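Local coordinates for ABC transporter substrate-binding protein (Vibrio cholerae, PDB 3LKV) that probably serves as the periplasmic substrate-binding component of an ABC transporter, and holds a phenylalanine molecule between its two lobes, at residues N139-G144 / K193-Y198; H129-K134 / A165-I170; A9-S14 / L44-K49; P70-G75 / P92-A97. All coordinates share one frame; numbering follows the deposited sequence.

Contact 1. Residues N139-G144 / K193-Y198; sequences NVKSIG and KSDVIY. With ZN (zinc ion), chain E.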
# COMPACT_ATOMS: atom_id res chain seq x y z
N ASN A 139 25.97 6.96 -38.04
CA ASN A 139 25.39 7.23 -39.36
C ASN A 139 23.92 7.66 -39.34
O ASN A 139 23.27 7.64 -40.39
CB ASN A 139 25.54 5.99 -40.25
CG ASN A 139 26.99 5.67 -40.56
OD1 ASN A 139 27.47 4.59 -40.23
ND2 ASN A 139 27.70 6.61 -41.15
N VAL A 140 23.40 8.08 -38.17
CA VAL A 140 22.01 8.56 -38.10
C VAL A 140 21.84 9.77 -38.98
O VAL A 140 22.61 10.70 -38.91
CB VAL A 140 21.60 8.94 -36.65
CG1 VAL A 140 20.20 9.58 -36.63
CG2 VAL A 140 21.59 7.71 -35.82
N LYS A 141 20.83 9.71 -39.85
CA LYS A 141 20.40 10.87 -40.63
C LYS A 141 19.01 11.33 -40.20
O LYS A 141 18.63 12.45 -40.45
CB LYS A 141 20.38 10.55 -42.13
CG LYS A 141 21.73 10.03 -42.66
CD LYS A 141 22.91 11.04 -42.39
CE LYS A 141 24.01 11.06 -43.52
NZ LYS A 141 24.67 9.73 -43.70
N SER A 142 18.30 10.46 -39.50
CA SER A 142 16.90 10.58 -39.30
C SER A 142 16.47 10.14 -37.89
O SER A 142 16.82 9.02 -37.45
CB SER A 142 16.27 9.61 -40.30
OG SER A 142 15.06 10.13 -40.65
N ILE A 143 15.71 10.98 -37.19
CA ILE A 143 15.16 10.60 -35.88
C ILE A 143 13.67 10.64 -35.96
O ILE A 143 13.08 11.67 -36.34
CB ILE A 143 15.68 11.50 -34.76
CG1 ILE A 143 17.18 11.31 -34.58
CG2 ILE A 143 14.97 11.20 -33.41
CD1 ILE A 143 17.80 12.27 -33.51
N GLY A 144 13.06 9.52 -35.61
CA GLY A 144 11.61 9.40 -35.57
C GLY A 144 11.12 9.72 -34.17
O GLY A 144 11.82 9.44 -33.18
N LYS A 193 11.14 5.13 -42.09
CA LYS A 193 11.79 6.40 -42.48
C LYS A 193 12.74 6.90 -41.38
O LYS A 193 13.33 7.96 -41.53
CB LYS A 193 10.74 7.51 -42.73
CG LYS A 193 9.65 7.24 -43.82
CD LYS A 193 8.27 7.72 -43.32
CE LYS A 193 7.37 8.31 -44.41
NZ LYS A 193 6.85 7.34 -45.41
N SER A 194 12.93 6.16 -40.30
CA SER A 194 13.75 6.65 -39.21
C SER A 194 14.92 5.76 -38.97
O SER A 194 14.80 4.57 -39.08
CB SER A 194 12.91 6.72 -37.94
OG SER A 194 11.78 7.53 -38.17
N ASP A 195 16.08 6.30 -38.64
CA ASP A 195 17.19 5.44 -38.24
C ASP A 195 17.06 5.04 -36.81
O ASP A 195 17.63 4.05 -36.40
CB ASP A 195 18.55 6.11 -38.50
CG ASP A 195 18.77 6.40 -39.99
OD1 ASP A 195 18.69 5.45 -40.77
OD2 ASP A 195 19.00 7.58 -40.39
N VAL A 196 16.31 5.81 -36.02
CA VAL A 196 16.11 5.50 -34.60
C VAL A 196 14.86 6.22 -34.15
O VAL A 196 14.55 7.27 -34.69
CB VAL A 196 17.33 5.93 -33.75
CG1 VAL A 196 17.65 7.44 -33.94
CG2 VAL A 196 17.14 5.58 -32.28
N ILE A 197 14.13 5.64 -33.21
CA ILE A 197 12.98 6.30 -32.64
C ILE A 197 13.42 6.86 -31.26
O ILE A 197 14.03 6.13 -30.43
CB ILE A 197 11.84 5.35 -32.40
CG1 ILE A 197 11.47 4.56 -33.69
CG2 ILE A 197 10.68 6.09 -31.82
CD1 ILE A 197 10.89 5.38 -34.74
N TYR A 198 13.12 8.13 -31.05
CA TYR A 198 13.35 8.77 -29.78
C TYR A 198 12.07 8.65 -28.99
O TYR A 198 11.07 9.27 -29.31
CB TYR A 198 13.70 10.24 -29.99
CG TYR A 198 13.91 11.06 -28.71
CD1 TYR A 198 14.77 10.62 -27.73
CD2 TYR A 198 13.28 12.28 -28.52
CE1 TYR A 198 15.00 11.36 -26.60
CE2 TYR A 198 13.52 13.05 -27.36
CZ TYR A 198 14.38 12.58 -26.40
OH TYR A 198 14.60 13.29 -25.24
ZN ZN E . 14.12 2.56 -39.43
O HOH W 1 14.62 1.96 -41.78
O HOH W 2 16.20 1.68 -38.93
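Asp195 points across to the neighbouring segment, with CG anti to its carbonyl carbon (chi1 -62°). Its OD2 accepts Lys141 N at 2.9 Å, and the donor approaches from above the carboxylate plane, 32° out of it. The Asp195 backbone answers in the other direction: its N gives a bent bond to Ser142 O at 3.1 Å. Ser142 also points toward the partner segment, and its OG donates to Lys193 O at 2.9 Å, in the plane of that carbonyl. Residues 141-142 are thus fastened by two side-chain bonds and one bent backbone bond where the ladder is not yet regular. Beyond them the pairing becomes parallel and straight: Gly144 N meets Val196 O, and Tyr198 N meets Gly144 O at 2.8 Å, both nearly along the C=O axes. Ile143 lies side by side with Val196 and Tyr198, all pointing the same way; its CG2 rests 3.8 Å from Tyr198 CB, and helix 126-136 packs on this face through Ile133. Gly144 has no side chain, and Ser194 OG sits 3.2 Å from Gly144 CA while bonding to Ile190 O. Ser194 O also binds zinc at 2.1 Å, with Ala191, Thr221 and two waters completing the site. This is adjacent parallel strand pairing in the second alpha/beta lobe of a periplasmic binding protein, with a zinc site at the N-terminal end of strand 196-199.

Contact 2. Residues H129-K134 / A165-I170; sequences HVELIK and AAKHGI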
# COMPACT_ATOMS: atom_id res chain seq x y z
N HIS A 129 20.69 13.99 -25.36
CA HIS A 129 20.17 12.76 -25.94
C HIS A 129 20.50 12.64 -27.45
O HIS A 129 20.81 11.56 -27.93
CB HIS A 129 18.65 12.64 -25.76
CG HIS A 129 18.22 12.43 -24.34
ND1 HIS A 129 16.91 12.60 -23.94
CD2 HIS A 129 18.91 12.05 -23.24
CE1 HIS A 129 16.82 12.34 -22.64
NE2 HIS A 129 18.01 12.00 -22.19
N VAL A 130 20.39 13.73 -28.20
CA VAL A 130 20.72 13.70 -29.61
C VAL A 130 22.19 13.38 -29.82
O VAL A 130 22.56 12.58 -30.71
CB VAL A 130 20.38 15.03 -30.26
CG1 VAL A 130 20.94 15.10 -31.71
CG2 VAL A 130 18.85 15.24 -30.19
N GLU A 131 23.04 14.03 -29.02
CA GLU A 131 24.48 13.82 -29.12
C GLU A 131 24.75 12.38 -28.76
O GLU A 131 25.56 11.73 -29.41
CB GLU A 131 25.32 14.83 -28.28
CG GLU A 131 25.22 16.27 -28.91
CD GLU A 131 25.84 17.47 -28.10
OE1 GLU A 131 25.70 17.55 -26.84
OE2 GLU A 131 26.41 18.38 -28.78
N LEU A 132 24.00 11.83 -27.83
CA LEU A 132 24.21 10.44 -27.45
C LEU A 132 23.74 9.45 -28.55
O LEU A 132 24.43 8.46 -28.82
CB LEU A 132 23.58 10.18 -26.10
CG LEU A 132 23.76 8.82 -25.44
CD1 LEU A 132 25.22 8.37 -25.42
CD2 LEU A 132 23.19 8.90 -24.02
N ILE A 133 22.61 9.75 -29.20
CA ILE A 133 22.12 8.96 -30.31
C ILE A 133 23.15 8.95 -31.44
O ILE A 133 23.43 7.92 -32.01
CB ILE A 133 20.75 9.47 -30.84
CG1 ILE A 133 19.61 9.15 -29.85
CG2 ILE A 133 20.39 8.83 -32.15
CD1 ILE A 133 18.26 10.00 -30.12
N LYS A 134 23.74 10.11 -31.72
CA LYS A 134 24.78 10.24 -32.75
C LYS A 134 26.06 9.46 -32.41
O LYS A 134 26.75 8.94 -33.28
CB LYS A 134 25.10 11.71 -33.02
CG LYS A 134 25.90 12.01 -34.35
CD LYS A 134 25.64 13.49 -34.89
CE LYS A 134 26.92 14.23 -35.47
NZ LYS A 134 27.11 15.61 -34.80
N ALA A 165 17.83 18.78 -33.37
CA ALA A 165 17.93 18.02 -34.64
C ALA A 165 18.52 18.89 -35.74
O ALA A 165 19.51 18.49 -36.38
CB ALA A 165 16.58 17.52 -35.07
N ALA A 166 17.96 20.09 -35.91
CA ALA A 166 18.48 21.07 -36.88
C ALA A 166 19.95 21.46 -36.62
O ALA A 166 20.76 21.47 -37.55
CB ALA A 166 17.58 22.33 -36.93
N LYS A 167 20.30 21.78 -35.37
CA LYS A 167 21.71 22.06 -35.03
C LYS A 167 22.68 20.94 -35.47
O LYS A 167 23.80 21.23 -35.86
CB LYS A 167 21.88 22.30 -33.52
CG LYS A 167 23.32 22.19 -33.04
CD LYS A 167 23.52 22.53 -31.55
CE LYS A 167 25.03 22.58 -31.22
NZ LYS A 167 25.23 22.46 -29.76
N HIS A 168 22.26 19.68 -35.39
CA HIS A 168 23.12 18.55 -35.73
C HIS A 168 22.91 17.98 -37.13
O HIS A 168 23.45 16.93 -37.47
CB HIS A 168 23.03 17.47 -34.63
CG HIS A 168 23.78 17.84 -33.38
ND1 HIS A 168 25.05 17.38 -33.11
CD2 HIS A 168 23.46 18.67 -32.36
CE1 HIS A 168 25.48 17.90 -31.97
NE2 HIS A 168 24.53 18.69 -31.50
N GLY A 169 22.15 18.67 -37.95
CA GLY A 169 21.87 18.22 -39.31
C GLY A 169 21.05 16.94 -39.44
O GLY A 169 21.18 16.22 -40.41
N ILE A 170 20.19 16.66 -38.47
CA ILE A 170 19.41 15.43 -38.42
C ILE A 170 17.96 15.77 -38.74
O ILE A 170 17.37 16.69 -38.16
CB ILE A 170 19.52 14.76 -37.01
CG1 ILE A 170 20.93 14.20 -36.82
CG2 ILE A 170 18.50 13.65 -36.80
CD1 ILE A 170 21.24 13.89 -35.38
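Helix 152-167 ends in a Schellman motif, with Ile170 N bonded to Ala165 O, Gly169 N to Ala166 O and Gly169 at positive phi (66°), and this turn faces helix 126-136 with Val130 CA and Ala165 CA 7.2 Å apart. His168, the first residue to leave helical geometry, carries the contact. Its CG is anti to the carbonyl carbon, which sends the imidazole across to the other helix between Glu131 and Lys134. Lys134 leaves its backbone with CG anti to N and bends at its last two torsions, so that NZ arrives at the ring edge and donates to His168 ND1 at 3.2 Å. The ammonium lies only 5° out of the ring plane, and ND1 therefore acts as the acceptor. The other nitrogen, NE2, is hydrogen-bonded to Glu127, one turn before Glu131, so both ring nitrogens are engaged and the rotation of the ring is fixed. Glu131 crosses His168 at about a right angle, carboxylate and ring planes 84° apart, and its CG lies 3.5 Å from His168 CE1. Glu127 also forms a salt bridge with Lys167, and this cluster of acids would be expected to favour a proton on NE2. Beneath the polar layer, Val130 CG1 and Ile170 CD1 meet tip to tip at 3.9 Å. Ile170 then touches Ile143 of strand 142-147. The arrangement is a Schellman-capped helix end, leading into strand 171-176 and packed on a neighbouring helix on the same face of an alpha/beta sheet.

Contact 3. Residues A9-S14 / L44-K49; sequences AKVAVS and LEFDYK. With ZN (zinc ion), chain C.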
# COMPACT_ATOMS: atom_id res chain seq x y z
N ALA A 9 -1.67 14.85 8.85
CA ALA A 9 -1.47 15.51 7.57
C ALA A 9 -2.27 14.77 6.49
O ALA A 9 -2.25 13.52 6.42
CB ALA A 9 -0.02 15.50 7.21
N LYS A 10 -2.92 15.53 5.64
CA LYS A 10 -3.67 14.95 4.54
C LYS A 10 -3.07 15.38 3.22
O LYS A 10 -3.06 16.54 2.88
CB LYS A 10 -5.13 15.35 4.62
CG LYS A 10 -6.07 14.61 3.62
CD LYS A 10 -7.60 14.73 4.11
CE LYS A 10 -8.65 14.70 2.94
NZ LYS A 10 -9.18 13.34 2.53
N VAL A 11 -2.52 14.41 2.51
CA VAL A 11 -1.83 14.60 1.25
C VAL A 11 -2.60 13.81 0.19
O VAL A 11 -2.77 12.60 0.34
CB VAL A 11 -0.39 14.15 1.37
CG1 VAL A 11 0.36 14.26 0.02
CG2 VAL A 11 0.32 15.01 2.49
N ALA A 12 -3.02 14.50 -0.87
CA ALA A 12 -3.81 13.90 -1.93
C ALA A 12 -3.02 13.97 -3.23
O ALA A 12 -2.60 15.05 -3.64
CB ALA A 12 -5.16 14.64 -2.06
N VAL A 13 -2.83 12.81 -3.84
CA VAL A 13 -1.95 12.61 -4.94
C VAL A 13 -2.72 12.23 -6.18
O VAL A 13 -3.45 11.23 -6.18
CB VAL A 13 -0.94 11.49 -4.67
CG1 VAL A 13 0.02 11.37 -5.86
CG2 VAL A 13 -0.17 11.72 -3.35
N SER A 14 -2.60 13.03 -7.22
CA SER A 14 -3.21 12.77 -8.49
C SER A 14 -2.16 12.51 -9.56
O SER A 14 -1.23 13.30 -9.74
CB SER A 14 -3.99 14.00 -8.87
OG SER A 14 -4.67 13.83 -10.11
N LEU A 44 -0.43 10.34 8.87
CA LEU A 44 -0.45 10.71 7.46
C LEU A 44 -1.60 9.96 6.82
O LEU A 44 -1.68 8.75 6.96
CB LEU A 44 0.86 10.31 6.74
CG LEU A 44 0.84 10.47 5.22
CD1 LEU A 44 0.71 11.93 4.79
CD2 LEU A 44 2.13 9.82 4.60
N GLU A 45 -2.49 10.68 6.14
CA GLU A 45 -3.52 10.12 5.28
C GLU A 45 -3.01 10.49 3.87
O GLU A 45 -2.88 11.66 3.52
CB GLU A 45 -4.90 10.75 5.55
CG GLU A 45 -6.03 10.30 4.58
CD GLU A 45 -7.35 11.09 4.74
OE1 GLU A 45 -7.45 11.88 5.68
OE2 GLU A 45 -8.33 10.89 3.95
N PHE A 46 -2.72 9.47 3.08
CA PHE A 46 -2.10 9.63 1.77
C PHE A 46 -3.14 9.06 0.79
O PHE A 46 -3.29 7.88 0.67
CB PHE A 46 -0.82 8.81 1.79
CG PHE A 46 0.01 8.91 0.59
CD1 PHE A 46 0.96 9.88 0.46
CD2 PHE A 46 -0.10 7.95 -0.42
CE1 PHE A 46 1.80 9.93 -0.66
CE2 PHE A 46 0.74 7.99 -1.55
CZ PHE A 46 1.69 8.96 -1.66
N ASP A 47 -3.89 9.91 0.16
CA ASP A 47 -4.91 9.47 -0.80
C ASP A 47 -4.31 9.63 -2.19
O ASP A 47 -3.52 10.54 -2.44
CB ASP A 47 -6.14 10.37 -0.70
CG ASP A 47 -6.89 10.20 0.60
OD1 ASP A 47 -6.93 9.08 1.10
OD2 ASP A 47 -7.48 11.17 1.12
N TYR A 48 -4.76 8.80 -3.10
CA TYR A 48 -4.16 8.58 -4.37
C TYR A 48 -5.27 8.28 -5.39
O TYR A 48 -6.14 7.46 -5.15
CB TYR A 48 -3.20 7.39 -4.25
CG TYR A 48 -2.85 6.87 -5.58
CD1 TYR A 48 -2.23 7.70 -6.51
CD2 TYR A 48 -3.24 5.59 -5.97
CE1 TYR A 48 -1.95 7.26 -7.80
CE2 TYR A 48 -2.97 5.14 -7.27
CZ TYR A 48 -2.34 5.98 -8.17
OH TYR A 48 -2.04 5.53 -9.44
N LYS A 49 -5.23 8.92 -6.55
CA LYS A 49 -6.13 8.60 -7.65
C LYS A 49 -5.35 8.66 -8.97
O LYS A 49 -4.54 9.60 -9.18
CB LYS A 49 -7.30 9.58 -7.71
CG LYS A 49 -8.45 9.43 -6.66
CD LYS A 49 -9.16 8.04 -6.73
CE LYS A 49 -10.51 7.95 -5.88
NZ LYS A 49 -11.52 8.92 -6.46
ZN ZN C . -8.28 9.63 2.40
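Glu45 OE2 is gripped twice, by zinc at 2.0 Å and by Lys10 NZ at 3.0 Å, the ammonium standing above the carboxylate plane. Asp47 OD2 is held in the same double way: it coordinates zinc at 2.2 Å, while Lys10 NZ lies 3.1 Å from it, nearly along the C-O axis. Asp47 OD1 also binds the metal, making the carboxylate bidentate. Lys10 and Glu45 run side by side, both with CG anti to the backbone N, and the lysine bends only at its last torsion to place NZ between the two acids. Five parallel-strand hydrogen bonds set this register, from Glu45 N to Ala9 O (177° at the hydrogen) through to Lys49 N to Val13 O. On the other face of the sheet, Val13 CG2 sits over the Phe46 ring, 4.1 Å from its centroid, in a CH-pi contact beside Leu29 of helix 20-35. Glu45 and Asp47 of the second subunit bind the same zinc, so the ion bridges two copies of the protein. The crowding of carboxylates, with Glu45 OE2 close to Asp47 OD2, suggests that zinc and Lys10 together would offset the negative charge, and that the acids are probably ionised.

Contact 4. Residues P70-G75 / P92-A97; sequences PDVLVG and PIVFTA. With PHE (phenylalanine), chain B.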
# COMPACT_ATOMS: atom_id res chain seq x y z
N PRO A 70 -7.66 18.73 1.53
CA PRO A 70 -6.39 18.17 1.97
C PRO A 70 -5.44 19.30 2.34
O PRO A 70 -5.66 20.42 1.92
CB PRO A 70 -5.88 17.44 0.73
CG PRO A 70 -6.42 18.32 -0.42
CD PRO A 70 -7.77 18.80 0.08
N ASP A 71 -4.39 19.01 3.09
CA ASP A 71 -3.37 20.01 3.45
C ASP A 71 -2.51 20.31 2.23
O ASP A 71 -2.06 21.45 2.02
CB ASP A 71 -2.52 19.51 4.61
CG ASP A 71 -3.36 19.23 5.89
OD1 ASP A 71 -3.87 20.20 6.45
OD2 ASP A 71 -3.54 18.06 6.34
N VAL A 72 -2.22 19.28 1.43
CA VAL A 72 -1.36 19.48 0.28
C VAL A 72 -1.82 18.59 -0.86
O VAL A 72 -2.18 17.41 -0.63
CB VAL A 72 0.18 19.16 0.57
CG1 VAL A 72 1.01 19.42 -0.67
CG2 VAL A 72 0.69 20.02 1.73
N LEU A 73 -1.84 19.16 -2.05
CA LEU A 73 -2.18 18.40 -3.25
C LEU A 73 -0.89 18.15 -4.03
O LEU A 73 -0.05 19.04 -4.10
CB LEU A 73 -3.15 19.17 -4.12
CG LEU A 73 -4.56 19.38 -3.58
CD1 LEU A 73 -5.13 20.69 -4.21
CD2 LEU A 73 -5.42 18.17 -3.92
N VAL A 74 -0.72 16.94 -4.53
CA VAL A 74 0.48 16.59 -5.28
C VAL A 74 0.04 16.17 -6.67
O VAL A 74 -0.84 15.28 -6.83
CB VAL A 74 1.27 15.44 -4.61
CG1 VAL A 74 2.42 15.01 -5.53
CG2 VAL A 74 1.82 15.86 -3.22
N GLY A 75 0.55 16.85 -7.68
CA GLY A 75 0.23 16.47 -9.05
C GLY A 75 1.43 15.82 -9.69
O GLY A 75 2.45 16.49 -9.97
N PRO A 92 -2.14 24.47 -1.25
CA PRO A 92 -0.84 24.20 -1.83
C PRO A 92 -0.82 23.02 -2.78
O PRO A 92 -1.35 21.93 -2.44
CB PRO A 92 0.03 23.91 -0.60
CG PRO A 92 -0.69 24.59 0.51
CD PRO A 92 -2.12 24.35 0.22
N ILE A 93 -0.19 23.23 -3.94
CA ILE A 93 0.03 22.23 -4.97
C ILE A 93 1.54 22.07 -5.14
O ILE A 93 2.26 23.04 -5.40
CB ILE A 93 -0.53 22.64 -6.31
CG1 ILE A 93 -2.07 22.78 -6.21
CG2 ILE A 93 -0.12 21.63 -7.36
CD1 ILE A 93 -2.77 23.56 -7.31
N VAL A 94 2.00 20.84 -5.02
CA VAL A 94 3.38 20.49 -5.33
C VAL A 94 3.32 19.58 -6.54
O VAL A 94 2.78 18.48 -6.47
CB VAL A 94 4.01 19.71 -4.22
CG1 VAL A 94 5.41 19.30 -4.65
CG2 VAL A 94 4.00 20.56 -2.90
N PHE A 95 3.82 20.03 -7.65
CA PHE A 95 3.83 19.16 -8.81
C PHE A 95 5.16 18.47 -8.81
O PHE A 95 6.13 18.91 -8.15
CB PHE A 95 3.64 19.93 -10.13
CG PHE A 95 4.66 21.03 -10.35
CD1 PHE A 95 5.94 20.74 -10.77
CD2 PHE A 95 4.32 22.34 -10.16
CE1 PHE A 95 6.85 21.73 -10.98
CE2 PHE A 95 5.24 23.37 -10.38
CZ PHE A 95 6.50 23.05 -10.79
N THR A 96 5.19 17.35 -9.51
CA THR A 96 6.36 16.55 -9.60
C THR A 96 6.40 15.77 -10.90
O THR A 96 5.41 15.47 -11.48
CB THR A 96 6.52 15.67 -8.34
OG1 THR A 96 7.82 15.09 -8.38
CG2 THR A 96 5.44 14.55 -8.22
N ALA A 97 7.60 15.52 -11.38
CA ALA A 97 7.85 14.88 -12.64
C ALA A 97 7.15 15.63 -13.74
O ALA A 97 6.55 15.03 -14.65
CB ALA A 97 7.43 13.35 -12.59
N PHE B . 7.57 14.58 -17.30
CA PHE B . 6.26 13.96 -17.74
C PHE B . 5.14 15.04 -17.62
O PHE B . 5.51 16.25 -17.57
CB PHE B . 5.94 12.68 -16.97
CG PHE B . 6.75 11.47 -17.44
CD1 PHE B . 6.46 10.86 -18.67
CD2 PHE B . 7.79 10.97 -16.69
CE1 PHE B . 7.19 9.81 -19.12
CE2 PHE B . 8.52 9.91 -17.13
CZ PHE B . 8.25 9.31 -18.34
OXT PHE B . 3.92 14.77 -17.60
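Val74 leaves its strand on the face it shares with Val94. Its CB stands 3.9 Å from Val94 O, and CG1, anti to the backbone N (chi1 173°), moves closer to that same oxygen, at 3.6 Å. The tip of this branch then reaches Thr96 CG2 at 4.1 Å, the two side chains crossing obliquely. Thr96 can offer its methyl here because OG1 lies anti to its own backbone N and bonds to Thr250, while CG2 takes the crowded position between N and the carbonyl carbon. Two residues earlier the same kind of diagonal recurs: Val72 CG1 crosses to Val94 CG2 at 3.9 Å. The backbone sets the spacing. Leu73 N donates to Pro92 O at 2.8 Å and Val94 N to Leu73 O, both nearly along the C=O axes. Nearer the strand ends, Gly75 N meets Val94 O and Thr96 N meets Gly75 O from above the carbonyl planes, and both bonds bend to 151°. The chain then turns a corner at Ala97, and Ala97 O accepts a hydrogen bond from N of the bound phenylalanine at 2.9 Å, placing the end of this strand in the ligand pocket. The pair forms a beta-alpha-beta unit with helix 78-87, and Leu84 of that helix packs on Leu73 and Ile93. On the other face, Ile257 and Ile246 of helix 243-258 rest on Val94 and Thr96, while strand 9-15 flanks 72-76 on the side away from 93-98.

Contacts 3 and 4 share the first lobe's parallel sheet, where strand 9-15 neighbours 72-76 and Lys10 N bonds to Asp71 OD2. Contacts 1 and 2 lie in the other lobe, with centres at least 35 Å from those of the first pair. There Tyr198 OH meets His129 ND1 and Ile143 packs on Ile170, joining a strand pair to the helices over it. Contacts 1, 3 and 4 are buried strand ladders, whereas contact 2 is partly buried and relies on charged side chains. Zinc sits before an inner strand in contact 1, held by a backbone carbonyl, and on outermost strand 44-50 in contact 3, held by carboxylates; contact 4 is mostly apolar and ends at the ligand.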